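Pumilio domain-containing protein C56F2.08c (Schizosaccharomyces pombe, PDB 6NX5) probably binds AU-rich stretches in the 3' untranslated regions of mRNAs, the chain described here being its RNA recognition motif (RRM) domain. Local coordinates at residues L6-P12 / H68-M74; L23-Y27 / V54-L59; Y27-D32 / V44-S48. All blocks are in the same frame, centred on the assembly; numbering follows the deposited sequence. Where two conformers were deposited one is given.

Contact 1. Residues L6-P12 / H68-M74; sequences LYVSNLP and HGPVQVM
M74, H68 and N10 bury the most surface where strand 4-9 and the loop after it meet strand 72-75 and the loop before it, the first and last sheet strands along the RRM chain; L6-L11 fits the RNP2 consensus. M74 and Y7 form a hydrogen-bonded antiparallel pair, with Y7 N 2.8 Å from M74 O. Their side chains run the same way, and M74, bent at its second and third torsions, brings SD to the edge of the Y7 ring, 5.0 Å from its centroid and 88° off the normal: a Met-aromatic contact. S9 and Q72 share this face, the usual RNA-binding side of an RRM. The Y7 ring stacks on Y7 of the second subunit.

Beyond the strand ends, side chains take over from backbone pairing. With its CG anti to the backbone N (chi1 -179°), H68 NE2 donates a hydrogen bond to N10 O, 2.6 Å away, the acceptor lying in the imidazole plane although the donor stands above the carbonyl plane. P12 lies over one imidazole face, its CA 4.0 Å above the plane. N10 answers with ND2, which donates to P70 O at 2.7 Å. On the helix-facing side V8 CG1 meets V71 CG2 at 3.7 Å.

Contact 2. Residues L23-Y27 / V54-L59; sequences LFSAY and VARDAL
The F24 ring takes L59 CD1 over one face, while the Y27 ring lies between A55, whose CA is over one face, and A26 CB, which sits on the opposite face toward the rim. This is the seam of the RRM βαββαβ fold where helix 17-24 and the turn that follows it meet helix 49-59; the two helices pack against the same side of the sheet. Both face contacts across the seam are CH-pi: L59 CD1 is 3.7 Å from the F24 centroid and 20° off the normal, whereas A55 CA is 4.2 Å from the Y27 centroid and 26° off.

L59 is the wedge between the rings. Its CG stands anti to the carbonyl carbon (chi1 -65°), and the branch CD1 that rests on F24 also comes within 3.7 Å of Y27 CE2. The other branch, CD2, meets L23 CD1 tip to tip at 4.0 Å. On the other edge of the Y27 ring, A58 CB touches CE1 at 3.4 Å and V54 CG1 approaches CD1. No hydrogen bond crosses the seam; even the Y27 hydroxyl meets carbon, A58 CB and L59 CD2.

What presents the two rings together is a type I turn from F24 to Y27, closed by Y27 N donating to F24 O at 3.2 Å. F24 continues inward to L6, V8, V44 and V73, placing its ring between the helices and the sheet. On the flank of helix 49-59 beside strand 72-75, and away from segment 23-27, the flat guanidinium of R56 has the D57 carboxylate at its edge in a salt bridge: NE and NH2 both reach the single oxygen OD2, from the same face of the carboxylate plane, NH2 at 2.9 Å.

Contact 3. Residues Y27-D32 / V44-S48; sequences YGNVKD and VSYES
Y46 meets segment 27-32 with one edge of its ring, Y46 CE2 lying 3.8 Å from G28 C, where the chain enters the hairpin of strands 30-35 and 42-46 in the RRM sheet. This inner side is close-packed. V30 splits its branches, CG2 touching Y46 CE2 at 3.9 Å and CG1 facing V44 CG1 at 4.0 Å. Beyond the ring, Y46 OH sits at the edge of Y27 and hydrogen-bonds to F24 O. A phenylalanine in place of Y46 would probably leave the F24 carbonyl without this side-chain donor and the F24-Y27 turn less firmly tied to strand 42-46. The backbone angles of G28 call for glycine: a CB would jam against the carbonyl O of Y27 and crowd Y46 CE2.

Two backbone bonds join the strands, K31 N to S45 O at 2.7 Å and S45 N to D32 O at 3.0 Å. S45 OG lies 3.2 Å from K31 CB, beside D32 CB, and makes only a weak bond to D32 O. The solvent side is looser: a water bridges N29 O to E47 N, and exposed K31, bent at its second torsion (chi2 -91°), carries NZ to D32 OD2 in a salt bridge. The K31-D32 charges are thus paired within the strand, so cohesion across the hairpin probably rests on backbone bonds and the apolar flank, whose polar group Y46 OH has an acceptor in F24 O.

Overall arrangement
The three contacts illustrate how a small α/β domain closes on itself in nested loops: contact 3, a hairpin, lies within the loop closed by contact 2, which lies within that closed by contact 1. Contacts 1 and 3 belong to one sheet, ordered 30-35, 42-46, 4-9, 72-75, with centres about 17 Å apart on opposite sides of the chain's centre. L6 and V44 join them through backbone bonding of the two central strands. Contact 2 lies on the helical layer, centres about 12 Å from contact 1 and 10 Å from contact 3, sharing Y27 with the latter. The helices thus back one face, leaving the other, that of Y7, for the probable RNA-binding role.

Contact 1. Residues L6-P12 / H68-M74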
ATOM      1  N   LEU A   6      -3.598  -5.392  -1.800  1.00  8.56           N
ATOM      2  CA  LEU A   6      -3.641  -5.800  -0.395  1.00  9.28           C
ATOM      3  C   LEU A   6      -2.472  -5.166   0.328  1.00 10.66           C
ATOM      4  O   LEU A   6      -1.328  -5.250  -0.144  1.00 12.60           O
ATOM      5  CB  LEU A   6      -3.556  -7.319  -0.249  1.00  9.95           C
ATOM      6  CG  LEU A   6      -4.631  -8.156  -0.945  1.00  9.67           C
ATOM      7  CD1 LEU A   6      -4.329  -9.627  -0.773  1.00 13.15           C
ATOM      8  CD2 LEU A   6      -6.026  -7.858  -0.429  1.00 13.24           C
ATOM      9  N   TYR A   7      -2.760  -4.539   1.463  1.00  9.95           N
ATOM     10  CA  TYR A   7      -1.745  -4.027   2.370  1.00 10.57           C
ATOM     11  C   TYR A   7      -1.544  -5.061   3.470  1.00 12.43           C
ATOM     12  O   TYR A   7      -2.483  -5.383   4.200  1.00 11.74           O
ATOM     13  CB  TYR A   7      -2.163  -2.670   2.944  1.00 10.28           C
ATOM     14  CG  TYR A   7      -1.242  -2.181   4.041  1.00 13.58           C
ATOM     15  CD1 TYR A   7       0.075  -1.841   3.774  1.00 11.52           C
ATOM     16  CD2 TYR A   7      -1.694  -2.104   5.341  1.00 13.04           C
ATOM     17  CE1 TYR A   7       0.914  -1.405   4.788  1.00 14.78           C
ATOM     18  CE2 TYR A   7      -0.870  -1.682   6.356  1.00 20.75           C
ATOM     19  CZ  TYR A   7       0.427  -1.338   6.071  1.00 15.98           C
ATOM     20  OH  TYR A   7       1.233  -0.907   7.096  1.00 20.89           O
ATOM     21  N   VAL A   8      -0.333  -5.596   3.559  1.00 12.24           N
ATOM     22  CA  VAL A   8      -0.019  -6.691   4.470  1.00 13.25           C
ATOM     23  C   VAL A   8       0.892  -6.154   5.564  1.00 14.03           C
ATOM     24  O   VAL A   8       1.940  -5.569   5.273  1.00 15.44           O
ATOM     25  CB  VAL A   8       0.635  -7.865   3.718  1.00 13.56           C
ATOM     26  CG1 VAL A   8       0.826  -9.074   4.647  1.00 14.62           C
ATOM     27  CG2 VAL A   8      -0.198  -8.248   2.498  1.00 13.44           C
ATOM     28  N   SER A   9       0.509  -6.371   6.823  1.00 15.32           N
ATOM     29  CA  SER A   9       1.289  -5.857   7.937  1.00 15.52           C
ATOM     30  C   SER A   9       1.474  -6.943   8.990  1.00 16.66           C
ATOM     31  O   SER A   9       0.827  -7.997   8.970  1.00 17.87           O
ATOM     32  CB  SER A   9       0.649  -4.593   8.544  1.00 17.42           C
ATOM     33  OG  SER A   9      -0.696  -4.792   8.932  1.00 21.64           O
ATOM     34  N   ASN A  10       2.407  -6.671   9.896  1.00 18.82           N
ATOM     35  CA  ASN A  10       2.840  -7.621  10.929  1.00 21.96           C
ATOM     36  C   ASN A  10       3.456  -8.870  10.311  1.00 19.13           C
ATOM     37  O   ASN A  10       3.168  -9.996  10.718  1.00 26.89           O
ATOM     38  CB  ASN A  10       1.708  -8.005  11.884  1.00 19.28           C
ATOM     39  CG  ASN A  10       2.245  -8.571  13.189  1.00 20.51           C
ATOM     40  OD1 ASN A  10       3.399  -8.326  13.527  1.00 25.05           O
ATOM     41  ND2 ASN A  10       1.422  -9.327  13.912  1.00 20.98           N
ATOM     42  N   LEU A  11       4.284  -8.675   9.294  1.00 19.30           N
ATOM     43  CA  LEU A  11       5.138  -9.753   8.827  1.00 19.32           C
ATOM     44  C   LEU A  11       6.212 -10.060   9.870  1.00 26.18           C
ATOM     45  O   LEU A  11       6.602  -9.182  10.641  1.00 28.04           O
ATOM     46  CB  LEU A  11       5.812  -9.370   7.517  1.00 23.23           C
ATOM     47  CG  LEU A  11       4.832  -9.110   6.388  1.00 20.96           C
ATOM     48  CD1 LEU A  11       5.580  -8.586   5.156  1.00 17.63           C
ATOM     49  CD2 LEU A  11       4.064 -10.380   6.079  1.00 18.29           C
ATOM     50  N   PRO A  12       6.704 -11.298   9.914  1.00 24.95           N
ATOM     51  CA  PRO A  12       7.896 -11.580  10.724  1.00 29.41           C
ATOM     52  C   PRO A  12       9.050 -10.709  10.259  1.00 31.89           C
ATOM     53  O   PRO A  12       9.189 -10.425   9.068  1.00 25.72           O
ATOM     54  CB  PRO A  12       8.163 -13.064  10.457  1.00 26.65           C
ATOM     55  CG  PRO A  12       6.841 -13.622  10.089  1.00 22.71           C
ATOM     56  CD  PRO A  12       6.139 -12.522   9.316  1.00 21.33           C
ATOM     57  N   HIS A  68       5.118 -16.575  15.392  1.00 27.02           N
ATOM     58  CA  HIS A  68       4.763 -15.195  15.135  1.00 25.96           C
ATOM     59  C   HIS A  68       3.258 -15.050  15.267  1.00 25.28           C
ATOM     60  O   HIS A  68       2.500 -15.975  14.962  1.00 25.17           O
ATOM     61  CB  HIS A  68       5.240 -14.763  13.744  1.00 24.95           C
ATOM     62  CG  HIS A  68       4.933 -13.340  13.417  1.00 25.72           C
ATOM     63  ND1 HIS A  68       5.313 -12.293  14.227  1.00 24.22           N
ATOM     64  CD2 HIS A  68       4.286 -12.789  12.363  1.00 27.39           C
ATOM     65  CE1 HIS A  68       4.909 -11.155  13.684  1.00 29.53           C
ATOM     66  NE2 HIS A  68       4.284 -11.429  12.554  1.00 26.64           N
ATOM     67  N   GLY A  69       2.831 -13.877  15.730  1.00 24.90           N
ATOM     68  CA  GLY A  69       1.431 -13.589  15.912  1.00 24.31           C
ATOM     69  C   GLY A  69       0.712 -13.429  14.589  1.00 24.64           C
ATOM     70  O   GLY A  69       1.246 -13.746  13.525  1.00 22.49           O
ATOM     71  N   PRO A  70      -0.517 -12.928  14.636  1.00 22.33           N
ATOM     72  CA  PRO A  70      -1.350 -12.917  13.422  1.00 21.04           C
ATOM     73  C   PRO A  70      -0.903 -11.866  12.420  1.00 32.02           C
ATOM     74  O   PRO A  70      -0.644 -10.712  12.774  1.00 23.94           O
ATOM     75  CB  PRO A  70      -2.755 -12.612  13.954  1.00 24.40           C
ATOM     76  CG  PRO A  70      -2.671 -12.773  15.458  1.00 31.55           C
ATOM     77  CD  PRO A  70      -1.254 -12.437  15.807  1.00 28.49           C
ATOM     78  N   VAL A  71      -0.826 -12.278  11.151  1.00 19.33           N
ATOM     79  CA  VAL A  71      -0.599 -11.335  10.055  1.00 18.27           C
ATOM     80  C   VAL A  71      -1.884 -10.563   9.793  1.00 21.49           C
ATOM     81  O   VAL A  71      -2.994 -11.065   9.986  1.00 19.44           O
ATOM     82  CB  VAL A  71      -0.112 -12.065   8.782  1.00 27.46           C
ATOM     83  CG1 VAL A  71      -1.166 -13.034   8.270  1.00 34.84           C
ATOM     84  CG2 VAL A  71       0.245 -11.069   7.676  1.00 25.92           C
ATOM     85  N   GLN A  72      -1.734  -9.327   9.337  1.00 18.60           N
ATOM     86  CA  GLN A  72      -2.864  -8.487   8.966  1.00 15.60           C
ATOM     87  C   GLN A  72      -2.869  -8.294   7.461  1.00 14.57           C
ATOM     88  O   GLN A  72      -1.812  -8.059   6.864  1.00 14.48           O
ATOM     89  CB  GLN A  72      -2.777  -7.125   9.653  1.00 17.85           C
ATOM     90  CG  GLN A  72      -2.665  -7.215  11.171  1.00 35.66           C
ATOM     91  CD  GLN A  72      -3.790  -8.026  11.770  1.00 46.33           C
ATOM     92  OE1 GLN A  72      -4.950  -7.623  11.706  1.00 52.18           O
ATOM     93  NE2 GLN A  72      -3.458  -9.162  12.372  1.00 45.85           N
ATOM     94  N   VAL A  73      -4.048  -8.416   6.852  1.00 13.89           N
ATOM     95  CA  VAL A  73      -4.220  -8.205   5.413  1.00 12.92           C
ATOM     96  C   VAL A  73      -5.445  -7.326   5.206  1.00 12.48           C
ATOM     97  O   VAL A  73      -6.551  -7.693   5.625  1.00 13.07           O
ATOM     98  CB  VAL A  73      -4.368  -9.527   4.638  1.00 12.98           C
ATOM     99  CG1 VAL A  73      -4.522  -9.243   3.128  1.00 12.03           C
ATOM    100  CG2 VAL A  73      -3.163 -10.455   4.909  1.00 15.70           C
ATOM    101  N   MET A  74      -5.254  -6.184   4.532  1.00 11.37           N
ATOM    102  CA  MET A  74      -6.324  -5.227   4.288  1.00 10.62           C
ATOM    103  C   MET A  74      -6.487  -5.045   2.789  1.00  9.73           C
ATOM    104  O   MET A  74      -5.514  -4.749   2.084  1.00 11.08           O
ATOM    105  CB  MET A  74      -6.031  -3.895   4.969  1.00 17.78           C
ATOM    106  CG  MET A  74      -5.981  -3.998   6.480  1.00 28.09           C
ATOM    107  SD  MET A  74      -4.769  -2.898   7.253  1.00 41.04           S
ATOM    108  CE  MET A  74      -5.276  -1.304   6.610  1.00 44.87           C
TER

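Contact 2. Residues L23-Y27 / V54-L59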
ATOM      1  N   LEU A  23       3.511 -17.327  -0.357  1.00 23.39           N
ATOM      2  CA  LEU A  23       2.318 -17.395   0.478  1.00 22.43           C
ATOM      3  C   LEU A  23       1.076 -16.940  -0.279  1.00 21.56           C
ATOM      4  O   LEU A  23       0.019 -17.573  -0.190  1.00 22.23           O
ATOM      5  CB  LEU A  23       2.519 -16.547   1.730  1.00 26.31           C
ATOM      6  CG  LEU A  23       1.323 -16.334   2.654  1.00 30.69           C
ATOM      7  CD1 LEU A  23       1.066 -17.580   3.481  1.00 32.69           C
ATOM      8  CD2 LEU A  23       1.573 -15.130   3.546  1.00 33.19           C
ATOM      9  N   PHE A  24       1.177 -15.851  -1.035  1.00 17.91           N
ATOM     10  CA  PHE A  24      -0.033 -15.315  -1.644  1.00 15.94           C
ATOM     11  C   PHE A  24      -0.393 -16.004  -2.958  1.00 18.86           C
ATOM     12  O   PHE A  24      -1.543 -15.903  -3.402  1.00 16.16           O
ATOM     13  CB  PHE A  24       0.112 -13.799  -1.824  1.00 14.95           C
ATOM     14  CG  PHE A  24      -0.162 -13.032  -0.564  1.00 13.56           C
ATOM     15  CD1 PHE A  24      -1.426 -12.493  -0.331  1.00 12.91           C
ATOM     16  CD2 PHE A  24       0.817 -12.877   0.404  1.00 16.36           C
ATOM     17  CE1 PHE A  24      -1.696 -11.794   0.823  1.00 17.42           C
ATOM     18  CE2 PHE A  24       0.546 -12.203   1.584  1.00 19.19           C
ATOM     19  CZ  PHE A  24      -0.716 -11.654   1.788  1.00 17.33           C
ATOM     20  N   SER A  25       0.536 -16.742  -3.569  1.00 21.15           N
ATOM     21  CA  SER A  25       0.198 -17.478  -4.783  1.00 17.77           C
ATOM     22  C   SER A  25      -0.764 -18.636  -4.537  1.00 18.89           C
ATOM     23  O   SER A  25      -1.272 -19.203  -5.508  1.00 18.38           O
ATOM     24  CB  SER A  25       1.464 -18.005  -5.459  1.00 32.07           C
ATOM     25  OG  SER A  25       2.258 -16.943  -5.949  1.00 37.62           O
ATOM     26  N   ALA A  26      -1.038 -18.995  -3.281  1.00 17.04           N
ATOM     27  CA  ALA A  26      -2.045 -20.014  -3.024  1.00 21.38           C
ATOM     28  C   ALA A  26      -3.434 -19.587  -3.484  1.00 23.80           C
ATOM     29  O   ALA A  26      -4.286 -20.449  -3.714  1.00 20.68           O
ATOM     30  CB  ALA A  26      -2.090 -20.360  -1.538  1.00 24.05           C
ATOM     31  N   TYR A  27      -3.694 -18.286  -3.616  1.00 18.26           N
ATOM     32  CA  TYR A  27      -5.052 -17.809  -3.854  1.00 21.13           C
ATOM     33  C   TYR A  27      -5.267 -17.220  -5.239  1.00 22.13           C
ATOM     34  O   TYR A  27      -6.398 -16.853  -5.578  1.00 19.83           O
ATOM     35  CB  TYR A  27      -5.423 -16.787  -2.775  1.00 23.59           C
ATOM     36  CG  TYR A  27      -5.143 -17.354  -1.414  1.00 21.06           C
ATOM     37  CD1 TYR A  27      -5.985 -18.308  -0.857  1.00 27.49           C
ATOM     38  CD2 TYR A  27      -4.000 -16.996  -0.712  1.00 26.62           C
ATOM     39  CE1 TYR A  27      -5.715 -18.864   0.383  1.00 24.37           C
ATOM     40  CE2 TYR A  27      -3.728 -17.539   0.524  1.00 28.79           C
ATOM     41  CZ  TYR A  27      -4.585 -18.469   1.067  1.00 30.62           C
ATOM     42  OH  TYR A  27      -4.309 -19.008   2.300  1.00 33.35           O
ATOM     43  N   VAL A  54     -10.522 -13.501  -1.565  1.00 10.47           N
ATOM     44  CA  VAL A  54     -10.290 -14.828  -1.000  1.00 11.41           C
ATOM     45  C   VAL A  54      -8.992 -14.855  -0.204  1.00 12.01           C
ATOM     46  O   VAL A  54      -8.935 -15.433   0.889  1.00 12.80           O
ATOM     47  CB  VAL A  54     -10.298 -15.885  -2.116  1.00 12.42           C
ATOM     48  CG1 VAL A  54      -9.704 -17.222  -1.613  1.00 14.52           C
ATOM     49  CG2 VAL A  54     -11.733 -16.085  -2.596  1.00 11.94           C
ATOM     50  N   ALA A  55      -7.933 -14.235  -0.738  1.00 11.70           N
ATOM     51  CA  ALA A  55      -6.658 -14.167  -0.023  1.00 12.27           C
ATOM     52  C   ALA A  55      -6.797 -13.414   1.292  1.00 12.44           C
ATOM     53  O   ALA A  55      -6.292 -13.856   2.337  1.00 13.27           O
ATOM     54  CB  ALA A  55      -5.594 -13.504  -0.909  1.00 11.85           C
ATOM     55  N   ARG A  56      -7.473 -12.265   1.262  1.00 11.71           N
ATOM     56  CA  ARG A  56      -7.675 -11.480   2.474  1.00 11.87           C
ATOM     57  C   ARG A  56      -8.427 -12.289   3.526  1.00 12.60           C
ATOM     58  O   ARG A  56      -8.047 -12.310   4.701  1.00 13.31           O
ATOM     59  CB  ARG A  56      -8.427 -10.188   2.117  1.00 12.81           C
ATOM     60  CG  ARG A  56      -8.447  -9.122   3.219  1.00 15.16           C
ATOM     61  CD  ARG A  56      -9.549  -9.333   4.255  1.00 13.14           C
ATOM     62  NE  ARG A  56     -10.797  -9.789   3.645  1.00 15.19           N
ATOM     63  CZ  ARG A  56     -11.686  -8.990   3.069  1.00 13.02           C
ATOM     64  NH1 ARG A  56     -11.494  -7.685   3.037  1.00 12.35           N
ATOM     65  NH2 ARG A  56     -12.776  -9.500   2.528  1.00 14.08           N
ATOM     66  N   ASP A  57      -9.511 -12.952   3.121  1.00 12.49           N
ATOM     67  CA  ASP A  57     -10.278 -13.773   4.056  1.00 13.23           C
ATOM     68  C   ASP A  57      -9.444 -14.915   4.606  1.00 14.24           C
ATOM     69  O   ASP A  57      -9.590 -15.299   5.778  1.00 15.95           O
ATOM     70  CB  ASP A  57     -11.504 -14.356   3.357  1.00 12.96           C
ATOM     71  CG  ASP A  57     -12.584 -13.337   3.122  1.00 14.05           C
ATOM     72  OD1 ASP A  57     -13.575 -13.694   2.457  1.00 16.78           O
ATOM     73  OD2 ASP A  57     -12.440 -12.188   3.585  1.00 16.06           O
ATOM     74  N   ALA A  58      -8.598 -15.512   3.766  1.00 14.28           N
ATOM     75  CA  ALA A  58      -7.832 -16.669   4.224  1.00 15.30           C
ATOM     76  C   ALA A  58      -6.696 -16.281   5.165  1.00 15.85           C
ATOM     77  O   ALA A  58      -6.320 -17.078   6.032  1.00 18.22           O
ATOM     78  CB  ALA A  58      -7.280 -17.434   3.032  1.00 15.30           C
ATOM     79  N   LEU A  59      -6.141 -15.076   5.018  1.00 15.63           N
ATOM     80  CA  LEU A  59      -4.914 -14.729   5.712  1.00 15.82           C
ATOM     81  C   LEU A  59      -5.068 -13.662   6.780  1.00 15.85           C
ATOM     82  O   LEU A  59      -4.228 -13.618   7.687  1.00 19.16           O
ATOM     83  CB  LEU A  59      -3.845 -14.267   4.709  1.00 15.36           C
ATOM     84  CG  LEU A  59      -3.365 -15.346   3.737  1.00 15.56           C
ATOM     85  CD1 LEU A  59      -2.474 -14.744   2.641  1.00 19.59           C
ATOM     86  CD2 LEU A  59      -2.638 -16.471   4.475  1.00 21.72           C
TER

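Contact 3. Residues Y27-D32 / V44-S48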
ATOM      1  N   TYR A  27      -3.694 -18.286  -3.616  1.00 18.26           N
ATOM      2  CA  TYR A  27      -5.052 -17.809  -3.854  1.00 21.13           C
ATOM      3  C   TYR A  27      -5.267 -17.220  -5.239  1.00 22.13           C
ATOM      4  O   TYR A  27      -6.398 -16.853  -5.578  1.00 19.83           O
ATOM      5  CB  TYR A  27      -5.423 -16.787  -2.775  1.00 23.59           C
ATOM      6  CG  TYR A  27      -5.143 -17.354  -1.414  1.00 21.06           C
ATOM      7  CD1 TYR A  27      -5.985 -18.308  -0.857  1.00 27.49           C
ATOM      8  CD2 TYR A  27      -4.000 -16.996  -0.712  1.00 26.62           C
ATOM      9  CE1 TYR A  27      -5.715 -18.864   0.383  1.00 24.37           C
ATOM     10  CE2 TYR A  27      -3.728 -17.539   0.524  1.00 28.79           C
ATOM     11  CZ  TYR A  27      -4.585 -18.469   1.067  1.00 30.62           C
ATOM     12  OH  TYR A  27      -4.309 -19.008   2.300  1.00 33.35           O
ATOM     13  N   GLY A  28      -4.234 -17.135  -6.054  1.00 14.60           N
ATOM     14  CA  GLY A  28      -4.399 -16.581  -7.379  1.00 13.89           C
ATOM     15  C   GLY A  28      -3.062 -16.178  -7.966  1.00 17.31           C
ATOM     16  O   GLY A  28      -1.999 -16.525  -7.447  1.00 23.17           O
ATOM     17  N   ASN A  29      -3.149 -15.446  -9.078  1.00 21.75           N
ATOM     18  CA  ASN A  29      -1.966 -15.016  -9.823  1.00 24.29           C
ATOM     19  C   ASN A  29      -1.508 -13.685  -9.243  1.00 16.94           C
ATOM     20  O   ASN A  29      -2.108 -12.645  -9.507  1.00 21.33           O
ATOM     21  CB  ASN A  29      -2.274 -14.890 -11.312  1.00 26.37           C
ATOM     22  CG  ASN A  29      -2.628 -16.223 -11.956  1.00 44.07           C
ATOM     23  OD1 ASN A  29      -3.739 -16.402 -12.460  1.00 49.31           O
ATOM     24  ND2 ASN A  29      -1.686 -17.165 -11.943  1.00 46.81           N
ATOM     25  N   VAL A  30      -0.436 -13.714  -8.448  1.00 20.26           N
ATOM     26  CA  VAL A  30       0.097 -12.477  -7.889  1.00 15.33           C
ATOM     27  C   VAL A  30       0.703 -11.641  -9.006  1.00 19.46           C
ATOM     28  O   VAL A  30       1.575 -12.109  -9.751  1.00 22.56           O
ATOM     29  CB  VAL A  30       1.138 -12.777  -6.805  1.00 15.02           C
ATOM     30  CG1 VAL A  30       1.794 -11.483  -6.313  1.00 18.71           C
ATOM     31  CG2 VAL A  30       0.500 -13.554  -5.652  1.00 15.16           C
ATOM     32  N   LYS A  31       0.264 -10.391  -9.114  1.00 13.29           N
ATOM     33  CA  LYS A  31       0.691  -9.523 -10.205  1.00 17.77           C
ATOM     34  C   LYS A  31       1.966  -8.766  -9.875  1.00 20.92           C
ATOM     35  O   LYS A  31       2.813  -8.572 -10.752  1.00 23.34           O
ATOM     36  CB  LYS A  31      -0.423  -8.530 -10.564  1.00 22.06           C
ATOM     37  CG  LYS A  31      -0.303  -7.907 -11.955  1.00 28.94           C
ATOM     38  CD  LYS A  31       0.479  -6.608 -11.942  1.00 42.68           C
ATOM     39  CE  LYS A  31       0.851  -6.163 -13.354  1.00 50.42           C
ATOM     40  NZ  LYS A  31       1.937  -5.133 -13.370  1.00 52.68           N
ATOM     41  N   ASP A  32       2.123  -8.343  -8.624  1.00 14.40           N
ATOM     42  CA  ASP A  32       3.270  -7.551  -8.214  1.00 14.48           C
ATOM     43  C   ASP A  32       3.336  -7.609  -6.702  1.00 11.92           C
ATOM     44  O   ASP A  32       2.322  -7.847  -6.036  1.00 11.43           O
ATOM     45  CB  ASP A  32       3.155  -6.094  -8.677  1.00 20.33           C
ATOM     46  CG  ASP A  32       3.688  -5.876 -10.078  1.00 30.86           C
ATOM     47  OD1 ASP A  32       4.793  -6.366 -10.387  1.00 35.52           O
ATOM     48  OD2 ASP A  32       2.983  -5.231 -10.878  1.00 32.97           O
ATOM     49  N   VAL A  44       0.625  -6.317  -1.990  1.00 10.34           N
ATOM     50  CA  VAL A  44       0.472  -7.444  -2.898  1.00 10.81           C
ATOM     51  C   VAL A  44      -0.679  -7.124  -3.831  1.00 11.34           C
ATOM     52  O   VAL A  44      -1.752  -6.712  -3.371  1.00 12.59           O
ATOM     53  CB  VAL A  44       0.176  -8.755  -2.151  1.00 14.42           C
ATOM     54  CG1 VAL A  44       0.007  -9.894  -3.143  1.00 16.24           C
ATOM     55  CG2 VAL A  44       1.252  -9.063  -1.122  1.00 14.79           C
ATOM     56  N   SER A  45      -0.471  -7.303  -5.132  1.00 10.95           N
ATOM     57  CA  SER A  45      -1.508  -7.024  -6.113  0.52 10.44           C
ATOM     58  C   SER A  45      -1.957  -8.291  -6.822  1.00 11.70           C
ATOM     59  O   SER A  45      -1.146  -9.172  -7.133  1.00 14.27           O
ATOM     60  CB  SER A  45      -1.040  -5.996  -7.153  0.52 11.49           C
ATOM     61  OG  SER A  45      -0.067  -6.547  -8.016  0.52 15.61           O
ATOM     62  N   TYR A  46      -3.265  -8.365  -7.062  1.00  9.37           N
ATOM     63  CA  TYR A  46      -3.905  -9.330  -7.942  1.00 10.12           C
ATOM     64  C   TYR A  46      -4.693  -8.575  -8.997  1.00 11.39           C
ATOM     65  O   TYR A  46      -5.353  -7.572  -8.692  1.00 11.47           O
ATOM     66  CB  TYR A  46      -4.893 -10.221  -7.206  1.00 12.33           C
ATOM     67  CG  TYR A  46      -4.353 -11.134  -6.151  1.00 10.59           C
ATOM     68  CD1 TYR A  46      -4.408 -10.773  -4.814  1.00 13.91           C
ATOM     69  CD2 TYR A  46      -3.875 -12.410  -6.470  1.00 11.78           C
ATOM     70  CE1 TYR A  46      -3.963 -11.629  -3.815  1.00 14.25           C
ATOM     71  CE2 TYR A  46      -3.422 -13.278  -5.465  1.00 14.43           C
ATOM     72  CZ  TYR A  46      -3.471 -12.885  -4.151  1.00 14.66           C
ATOM     73  OH  TYR A  46      -3.029 -13.728  -3.157  1.00 16.44           O
ATOM     74  N   GLU A  47      -4.709  -9.090 -10.225  1.00 13.24           N
ATOM     75  CA  GLU A  47      -5.586  -8.487 -11.221  1.00 16.39           C
ATOM     76  C   GLU A  47      -7.055  -8.715 -10.871  1.00 12.23           C
ATOM     77  O   GLU A  47      -7.880  -7.812 -11.045  1.00 18.61           O
ATOM     78  CB  GLU A  47      -5.269  -9.029 -12.618  1.00 22.88           C
ATOM     79  CG  GLU A  47      -5.911  -8.248 -13.753  1.00 32.17           C
ATOM     80  CD  GLU A  47      -5.169  -6.965 -14.097  1.00 45.17           C
ATOM     81  OE1 GLU A  47      -4.996  -6.684 -15.303  1.00 44.09           O
ATOM     82  OE2 GLU A  47      -4.762  -6.236 -13.167  1.00 48.89           O
ATOM     83  N   SER A  48      -7.400  -9.890 -10.329  1.00 11.82           N
ATOM     84  CA  SER A  48      -8.794 -10.242 -10.036  1.00 10.64           C
ATOM     85  C   SER A  48      -9.191  -9.885  -8.615  1.00  8.80           C
ATOM     86  O   SER A  48      -8.539 -10.318  -7.654  1.00  9.47           O
ATOM     87  CB  SER A  48      -9.069 -11.736 -10.250  1.00 16.22           C
ATOM     88  OG  SER A  48      -8.564 -12.177 -11.499  1.00 34.20           O
TER
HETATM   89  O   HOH W   1      -3.126 -11.140 -11.169  1.00 22.00           O